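Carboxynorspermidine decarboxylase (Campylobacter jejuni subsp. jejuni 81116, PDB 3N29) probably decarboxylates carboxynorspermidine to norspermidine with pyridoxal-5'-phosphate as cofactor, in a beta/alpha-barrel fold shared with other basic amino acid decarboxylases. Local coordinates at residues 153-158 and 195-200; 115-120 and 135-140. One frame throughout, in Å; residues are numbered along the deposited sequence.

How the interactions relate
Interaction 2 comes first along the chain: strand 113-118 runs out, helix 123-132 carries the chain back, and strand 135-138 lies down parallel to the first, so the contact closes a short beta-alpha-beta loop. Helix 141-147 then leads to strand 155-159, and interaction 1 closes a second loop of 36 residues when strand 198-200 pairs with it. The two loops follow one another, neither nested nor crossed. Their centres are about 9 Å apart, and they meet where G157 N lies 2.7 Å from I136 O and G157 O lies 2.8 Å from F138 N. Together they join four consecutive strands of the eight-stranded parallel barrel.

Interaction 1 of 2, residues 153-158 and 195-200; sequences KNSLGL and AIEGLH
L158 and I196 make the close apolar part of this contact. Their side chains cross at about a right angle, and CD1 of I196 comes to 3.7 Å from CG of L158. With I196 CG1 turned opposite the carbonyl carbon (chi1 -62°), the chain reaches L158 while CG2 stays near the backbone of L156. F144 of helix 141-147 packs on both residues from outside the barrel. Backbone bonds lie beside it: L158 N gives a hydrogen bond to G198 O, and H200 N gives one to L158 O at 2.9 Å. These are neighbouring parallel strands of the beta/alpha barrel, paired G157 with G198 and L158 with L199, their segments inclined at 41°. CA of G157 and CA of G198 are 4.3 Å apart. At the C-terminal end of its strand H200 reaches pyridoxal-5'-phosphate, and its NE2 is hydrogen-bonded to E269.

Toward A195 and S155 the regular pairing gives way. L156 O takes two donors, E197 N at 2.7 Å, almost in line with the carbonyl bond, and G198 N at 3.2 Å, more bent. One water spans the wider gap, accepting from L156 N and donating to A195 O. S155 and E197, both partly exposed, link the two segments with their side chains: S155 OG donates to E197 OE1 at 2.7 Å, and OE1 accepts with its anti lone pair, the one facing away from OE2. S155 OG is also hydrogen-bonded to W232 NE1, while E197 OE2 has a long, weak ion pair with K231.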
ATOM      1  N   LYS A 153       4.729 -26.022  24.951  1.00 19.70           N
ATOM      2  CA  LYS A 153       4.454 -25.140  26.092  1.00 20.04           C
ATOM      3  C   LYS A 153       3.372 -24.106  25.777  1.00 19.50           C
ATOM      4  O   LYS A 153       3.035 -23.273  26.604  1.00 19.10           O
ATOM      5  CB  LYS A 153       5.769 -24.492  26.544  1.00 20.86           C
ATOM      6  CG  LYS A 153       6.685 -25.516  27.273  1.00 23.50           C
ATOM      7  CD  LYS A 153       8.000 -24.909  27.769  1.00 29.38           C
ATOM      8  CE  LYS A 153       8.831 -25.934  28.550  1.00 32.20           C
ATOM      9  NZ  LYS A 153      10.146 -25.338  28.914  1.00 35.20           N
ATOM     10  N   ASN A 154       2.810 -24.162  24.576  1.00 17.91           N
ATOM     11  CA  ASN A 154       1.763 -23.240  24.175  1.00 16.87           C
ATOM     12  C   ASN A 154       0.404 -23.937  24.179  1.00 17.37           C
ATOM     13  O   ASN A 154       0.326 -25.144  23.991  1.00 17.74           O
ATOM     14  CB  ASN A 154       2.048 -22.789  22.743  1.00 17.18           C
ATOM     15  CG  ASN A 154       3.489 -22.366  22.545  1.00 17.41           C
ATOM     16  OD1 ASN A 154       4.291 -23.102  21.959  1.00 19.73           O
ATOM     17  ND2 ASN A 154       3.814 -21.190  22.990  1.00 19.01           N
ATOM     18  N   SER A 155      -0.663 -23.164  24.284  1.00 16.70           N
ATOM     19  CA  SER A 155      -2.012 -23.695  24.170  1.00 15.79           C
ATOM     20  C   SER A 155      -2.423 -23.609  22.724  1.00 15.47           C
ATOM     21  O   SER A 155      -2.393 -22.535  22.100  1.00 16.37           O
ATOM     22  CB  SER A 155      -2.956 -22.845  24.996  1.00 16.91           C
ATOM     23  OG  SER A 155      -4.226 -23.422  25.097  1.00 16.65           O
ATOM     24  N   LEU A 156      -2.790 -24.738  22.194  1.00 15.09           N
ATOM     25  CA  LEU A 156      -2.922 -24.902  20.752  1.00 14.97           C
ATOM     26  C   LEU A 156      -4.381 -24.868  20.393  1.00 14.33           C
ATOM     27  O   LEU A 156      -5.252 -25.482  21.058  1.00 13.54           O
ATOM     28  CB  LEU A 156      -2.302 -26.207  20.292  1.00 14.45           C
ATOM     29  CG  LEU A 156      -0.832 -26.469  20.580  1.00 14.70           C
ATOM     30  CD1 LEU A 156      -0.502 -27.847  19.947  1.00 17.55           C
ATOM     31  CD2 LEU A 156       0.087 -25.326  20.092  1.00 14.74           C
ATOM     32  N   GLY A 157      -4.673 -24.108  19.345  1.00 14.99           N
ATOM     33  CA  GLY A 157      -6.029 -24.041  18.807  1.00 13.95           C
ATOM     34  C   GLY A 157      -6.038 -24.332  17.319  1.00 14.54           C
ATOM     35  O   GLY A 157      -4.974 -24.325  16.647  1.00 14.68           O
ATOM     36  N   LEU A 158      -7.231 -24.584  16.801  1.00 13.79           N
ATOM     37  CA  LEU A 158      -7.474 -24.679  15.359  1.00 15.01           C
ATOM     38  C   LEU A 158      -8.513 -23.680  14.885  1.00 15.79           C
ATOM     39  O   LEU A 158      -9.558 -23.494  15.533  1.00 15.53           O
ATOM     40  CB  LEU A 158      -7.951 -26.068  14.971  1.00 15.80           C
ATOM     41  CG  LEU A 158      -6.979 -27.216  15.305  1.00 17.02           C
ATOM     42  CD1 LEU A 158      -7.698 -28.556  15.221  1.00 17.62           C
ATOM     43  CD2 LEU A 158      -5.659 -27.202  14.451  1.00 17.41           C
ATOM     44  N   ALA A 195      -4.424 -32.908  21.813  1.00 19.68           N
ATOM     45  CA  ALA A 195      -3.438 -31.856  22.032  1.00 19.33           C
ATOM     46  C   ALA A 195      -4.024 -30.459  21.836  1.00 19.20           C
ATOM     47  O   ALA A 195      -3.315 -29.450  22.088  1.00 19.09           O
ATOM     48  CB  ALA A 195      -2.201 -32.042  21.120  1.00 19.33           C
ATOM     49  N   ILE A 196      -5.279 -30.383  21.371  1.00 18.65           N
ATOM     50  CA  ILE A 196      -5.922 -29.088  20.987  1.00 18.19           C
ATOM     51  C   ILE A 196      -6.806 -28.555  22.113  1.00 18.86           C
ATOM     52  O   ILE A 196      -7.703 -29.289  22.584  1.00 18.42           O
ATOM     53  CB  ILE A 196      -6.828 -29.238  19.738  1.00 18.02           C
ATOM     54  CG1 ILE A 196      -6.017 -29.682  18.493  1.00 18.51           C
ATOM     55  CG2 ILE A 196      -7.642 -27.947  19.521  1.00 16.91           C
ATOM     56  CD1 ILE A 196      -4.911 -28.745  18.030  1.00 16.03           C
ATOM     57  N   GLU A 197      -6.547 -27.326  22.582  1.00 17.57           N
ATOM     58  CA  GLU A 197      -7.276 -26.779  23.715  1.00 18.02           C
ATOM     59  C   GLU A 197      -8.296 -25.732  23.316  1.00 17.27           C
ATOM     60  O   GLU A 197      -9.116 -25.346  24.132  1.00 16.34           O
ATOM     61  CB  GLU A 197      -6.310 -26.225  24.787  1.00 18.67           C
ATOM     62  CG  GLU A 197      -5.739 -27.327  25.677  1.00 20.63           C
ATOM     63  CD  GLU A 197      -4.682 -26.812  26.708  1.00 23.50           C
ATOM     64  OE1 GLU A 197      -4.322 -25.621  26.714  1.00 20.68           O
ATOM     65  OE2 GLU A 197      -4.217 -27.602  27.546  1.00 26.46           O
ATOM     66  N   GLY A 198      -8.224 -25.219  22.073  1.00 17.02           N
ATOM     67  CA  GLY A 198      -9.172 -24.223  21.669  1.00 17.38           C
ATOM     68  C   GLY A 198      -9.597 -24.291  20.211  1.00 16.88           C
ATOM     69  O   GLY A 198      -8.895 -24.835  19.333  1.00 17.46           O
ATOM     70  N   LEU A 199     -10.736 -23.684  19.953  1.00 16.00           N
ATOM     71  CA  LEU A 199     -11.186 -23.437  18.583  1.00 16.32           C
ATOM     72  C   LEU A 199     -11.335 -21.963  18.328  1.00 16.57           C
ATOM     73  O   LEU A 199     -11.690 -21.170  19.263  1.00 18.01           O
ATOM     74  CB  LEU A 199     -12.508 -24.148  18.351  1.00 16.32           C
ATOM     75  CG  LEU A 199     -12.495 -25.679  18.379  1.00 17.33           C
ATOM     76  CD1 LEU A 199     -13.934 -26.166  18.308  1.00 15.97           C
ATOM     77  CD2 LEU A 199     -11.585 -26.340  17.231  1.00 15.21           C
ATOM     78  N   HIS A 200     -11.060 -21.578  17.087  1.00 15.54           N
ATOM     79  CA  HIS A 200     -11.027 -20.191  16.699  1.00 14.85           C
ATOM     80  C   HIS A 200     -11.849 -19.995  15.429  1.00 14.72           C
ATOM     81  O   HIS A 200     -11.771 -20.813  14.530  1.00 14.31           O
ATOM     82  CB  HIS A 200      -9.564 -19.804  16.445  1.00 15.23           C
ATOM     83  CG  HIS A 200      -9.377 -18.411  15.950  1.00 17.48           C
ATOM     84  ND1 HIS A 200      -9.514 -18.084  14.618  1.00 20.42           N
ATOM     85  CD2 HIS A 200      -8.970 -17.283  16.578  1.00 21.97           C
ATOM     86  CE1 HIS A 200      -9.276 -16.788  14.461  1.00 19.39           C
ATOM     87  NE2 HIS A 200      -8.913 -16.277  15.628  1.00 15.66           N
TER
HETATM   88  O   HOH W   1      -2.783 -27.334  23.674  1.00 19.74           O

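Interaction 2 of 2, residues 115-120 and 135-140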
ATOM      1  N   HIS A 115      -1.432 -13.989  21.420  1.00 13.50           N
ATOM      2  CA  HIS A 115      -2.130 -15.021  20.697  1.00 14.84           C
ATOM      3  C   HIS A 115      -1.797 -14.907  19.214  1.00 15.48           C
ATOM      4  O   HIS A 115      -2.141 -13.952  18.582  1.00 17.63           O
ATOM      5  CB  HIS A 115      -3.614 -14.847  20.877  1.00 14.05           C
ATOM      6  CG  HIS A 115      -4.069 -14.986  22.289  1.00 16.28           C
ATOM      7  ND1 HIS A 115      -4.972 -15.933  22.687  1.00 16.49           N
ATOM      8  CD2 HIS A 115      -3.727 -14.313  23.403  1.00 17.42           C
ATOM      9  CE1 HIS A 115      -5.174 -15.831  23.980  1.00 18.27           C
ATOM     10  NE2 HIS A 115      -4.437 -14.851  24.436  1.00 14.79           N
ATOM     11  N   THR A 116      -1.216 -15.946  18.677  1.00 14.57           N
ATOM     12  CA  THR A 116      -0.733 -15.953  17.308  1.00 14.67           C
ATOM     13  C   THR A 116      -1.460 -16.955  16.412  1.00 15.03           C
ATOM     14  O   THR A 116      -1.670 -18.085  16.774  1.00 16.22           O
ATOM     15  CB  THR A 116       0.759 -16.214  17.278  1.00 14.68           C
ATOM     16  OG1 THR A 116       1.420 -15.379  18.213  1.00 16.60           O
ATOM     17  CG2 THR A 116       1.310 -15.995  15.921  1.00 13.26           C
ATOM     18  N   TYR A 117      -1.842 -16.499  15.236  1.00 15.46           N
ATOM     19  CA  TYR A 117      -2.547 -17.291  14.273  1.00 13.73           C
ATOM     20  C   TYR A 117      -1.911 -16.906  12.955  1.00 14.72           C
ATOM     21  O   TYR A 117      -1.734 -15.705  12.676  1.00 15.51           O
ATOM     22  CB  TYR A 117      -4.053 -16.912  14.181  1.00 14.10           C
ATOM     23  CG  TYR A 117      -4.579 -17.342  12.845  1.00 12.05           C
ATOM     24  CD1 TYR A 117      -4.752 -18.709  12.543  1.00 11.50           C
ATOM     25  CD2 TYR A 117      -4.811 -16.396  11.832  1.00 12.81           C
ATOM     26  CE1 TYR A 117      -5.196 -19.120  11.281  1.00 10.03           C
ATOM     27  CE2 TYR A 117      -5.212 -16.792  10.540  1.00 15.25           C
ATOM     28  CZ  TYR A 117      -5.385 -18.150  10.260  1.00 12.50           C
ATOM     29  OH  TYR A 117      -5.789 -18.480   8.990  1.00 12.33           O
ATOM     30  N   SER A 118      -1.635 -17.886  12.123  1.00 13.32           N
ATOM     31  CA  SER A 118      -1.175 -17.591  10.771  1.00 13.54           C
ATOM     32  C   SER A 118      -1.695 -18.635   9.817  1.00 13.80           C
ATOM     33  O   SER A 118      -1.739 -19.784  10.171  1.00 12.89           O
ATOM     34  CB  SER A 118       0.313 -17.633  10.718  1.00 12.46           C
ATOM     35  OG  SER A 118       0.728 -17.487   9.402  1.00 13.94           O
ATOM     36  N   PRO A 119      -2.059 -18.235   8.597  1.00 13.22           N
ATOM     37  CA  PRO A 119      -2.362 -19.297   7.597  1.00 15.17           C
ATOM     38  C   PRO A 119      -1.182 -20.130   7.179  1.00 15.62           C
ATOM     39  O   PRO A 119      -1.378 -21.150   6.572  1.00 19.86           O
ATOM     40  CB  PRO A 119      -2.881 -18.503   6.375  1.00 14.27           C
ATOM     41  CG  PRO A 119      -3.012 -17.094   6.844  1.00 16.19           C
ATOM     42  CD  PRO A 119      -2.265 -16.872   8.080  1.00 12.01           C
ATOM     43  N   ALA A 120       0.016 -19.660   7.481  1.00 17.12           N
ATOM     44  CA  ALA A 120       1.278 -20.121   6.901  1.00 17.89           C
ATOM     45  C   ALA A 120       2.450 -20.040   7.836  1.00 14.96           C
ATOM     46  O   ALA A 120       3.322 -19.277   7.507  1.00 16.51           O
ATOM     47  CB  ALA A 120       1.642 -19.234   5.644  1.00 17.90           C
ATOM     48  N   HIS A 135      -1.186 -18.555  23.288  1.00 15.97           N
ATOM     49  CA  HIS A 135      -1.939 -19.400  22.406  1.00 16.18           C
ATOM     50  C   HIS A 135      -1.332 -19.384  20.988  1.00 16.29           C
ATOM     51  O   HIS A 135      -0.903 -18.322  20.526  1.00 14.91           O
ATOM     52  CB  HIS A 135      -3.334 -18.844  22.251  1.00 17.63           C
ATOM     53  CG  HIS A 135      -4.197 -19.003  23.463  1.00 18.14           C
ATOM     54  ND1 HIS A 135      -5.567 -18.822  23.414  1.00 17.46           N
ATOM     55  CD2 HIS A 135      -3.893 -19.278  24.759  1.00 20.88           C
ATOM     56  CE1 HIS A 135      -6.071 -19.063  24.619  1.00 18.04           C
ATOM     57  NE2 HIS A 135      -5.078 -19.334  25.450  1.00 17.71           N
ATOM     58  N   ILE A 136      -1.329 -20.547  20.326  1.00 15.63           N
ATOM     59  CA  ILE A 136      -1.042 -20.646  18.912  1.00 15.17           C
ATOM     60  C   ILE A 136      -2.217 -21.336  18.204  1.00 15.21           C
ATOM     61  O   ILE A 136      -2.671 -22.413  18.598  1.00 13.61           O
ATOM     62  CB  ILE A 136       0.274 -21.344  18.652  1.00 15.38           C
ATOM     63  CG1 ILE A 136       1.455 -20.489  19.167  1.00 16.44           C
ATOM     64  CG2 ILE A 136       0.528 -21.543  17.090  1.00 15.65           C
ATOM     65  CD1 ILE A 136       2.838 -21.307  19.191  1.00 15.73           C
ATOM     66  N   VAL A 137      -2.696 -20.732  17.114  1.00 14.89           N
ATOM     67  CA  VAL A 137      -3.853 -21.279  16.422  1.00 14.32           C
ATOM     68  C   VAL A 137      -3.390 -21.620  15.057  1.00 14.37           C
ATOM     69  O   VAL A 137      -2.807 -20.746  14.349  1.00 14.38           O
ATOM     70  CB  VAL A 137      -5.019 -20.318  16.325  1.00 14.74           C
ATOM     71  CG1 VAL A 137      -6.110 -20.840  15.357  1.00 16.38           C
ATOM     72  CG2 VAL A 137      -5.580 -20.049  17.706  1.00 17.02           C
ATOM     73  N   PHE A 138      -3.591 -22.878  14.702  1.00 12.62           N
ATOM     74  CA  PHE A 138      -3.231 -23.329  13.347  1.00 13.49           C
ATOM     75  C   PHE A 138      -4.379 -23.231  12.342  1.00 12.53           C
ATOM     76  O   PHE A 138      -5.564 -23.339  12.670  1.00 13.45           O
ATOM     77  CB  PHE A 138      -2.697 -24.756  13.392  1.00 12.85           C
ATOM     78  CG  PHE A 138      -1.446 -24.933  14.262  1.00 13.12           C
ATOM     79  CD1 PHE A 138      -0.210 -24.469  13.836  1.00 16.56           C
ATOM     80  CD2 PHE A 138      -1.558 -25.530  15.568  1.00 17.35           C
ATOM     81  CE1 PHE A 138       0.914 -24.625  14.635  1.00 17.25           C
ATOM     82  CE2 PHE A 138      -0.459 -25.666  16.353  1.00 15.27           C
ATOM     83  CZ  PHE A 138       0.801 -25.231  15.877  1.00 13.98           C
ATOM     84  N   ASN A 139      -3.995 -23.048  11.085  1.00 12.42           N
ATOM     85  CA  ASN A 139      -4.928 -22.928   9.976  1.00 11.59           C
ATOM     86  C   ASN A 139      -5.346 -24.276   9.307  1.00 11.30           C
ATOM     87  O   ASN A 139      -6.325 -24.330   8.625  1.00 11.43           O
ATOM     88  CB  ASN A 139      -4.355 -21.991   8.889  1.00 10.45           C
ATOM     89  CG  ASN A 139      -5.360 -21.678   7.833  1.00 11.42           C
ATOM     90  OD1 ASN A 139      -5.217 -22.118   6.665  1.00 10.78           O
ATOM     91  ND2 ASN A 139      -6.425 -20.981   8.236  1.00  8.04           N
ATOM     92  N   SER A 140      -4.591 -25.351   9.520  1.00 11.16           N
ATOM     93  CA  SER A 140      -4.865 -26.623   8.935  1.00 10.65           C
ATOM     94  C   SER A 140      -4.297 -27.733   9.865  1.00 11.12           C
ATOM     95  O   SER A 140      -3.401 -27.479  10.664  1.00  9.74           O
ATOM     96  CB  SER A 140      -4.160 -26.698   7.578  1.00 10.18           C
ATOM     97  OG  SER A 140      -2.728 -26.810   7.768  1.00 11.27           O
TER
HETATM   98  O   HOH W   2      -1.300 -22.494  10.530  1.00 13.49           O
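H115 and H135 lie side by side and point the same way, their ring centroids 4.1 Å apart and their planes inclined at 59°. CE1 of H115 sits over one face of the H135 imidazole, offset towards its rim, and ND1 of H115 and ND1 of H135 are 3.0 Å apart. Farther along the same face of the sheet, Y117 leans across V137, with CD1 of the tyrosine 3.8 Å from CG1 of the valine. CG of Y117 stands opposite its own backbone N (chi1 157°), and from there the ring extends past V137 to N139, whose side chain meets its hydroxyl end at the ring edge.

Behind these side chains two backbone hydrogen bonds hold the strands in parallel register. T116 N donates to H135 O in a nearly straight bond of 3.0 Å, and V137 N donates to T116 O at 2.9 Å. Farther on, a water links the two backbones, donating to S118 O and accepting from N139 N. V137 O, buried here, has no polar partner in the model. S118 OG accepts from A120 N, forming an ST turn.

Farther out, E113 bonds H115 NE2, W232 stacks on H135, and Y267 meets H135 edge-to-face. Y117 approaches pyridoxal-5'-phosphate to about 4 Å between nearest atoms, and C349 of the second subunit packs on Y117. With helix 123-132 as the connection, strands 113-118 and 135-138 form a beta-alpha-beta unit, set in the barrel between strands 94-97 and 155-159.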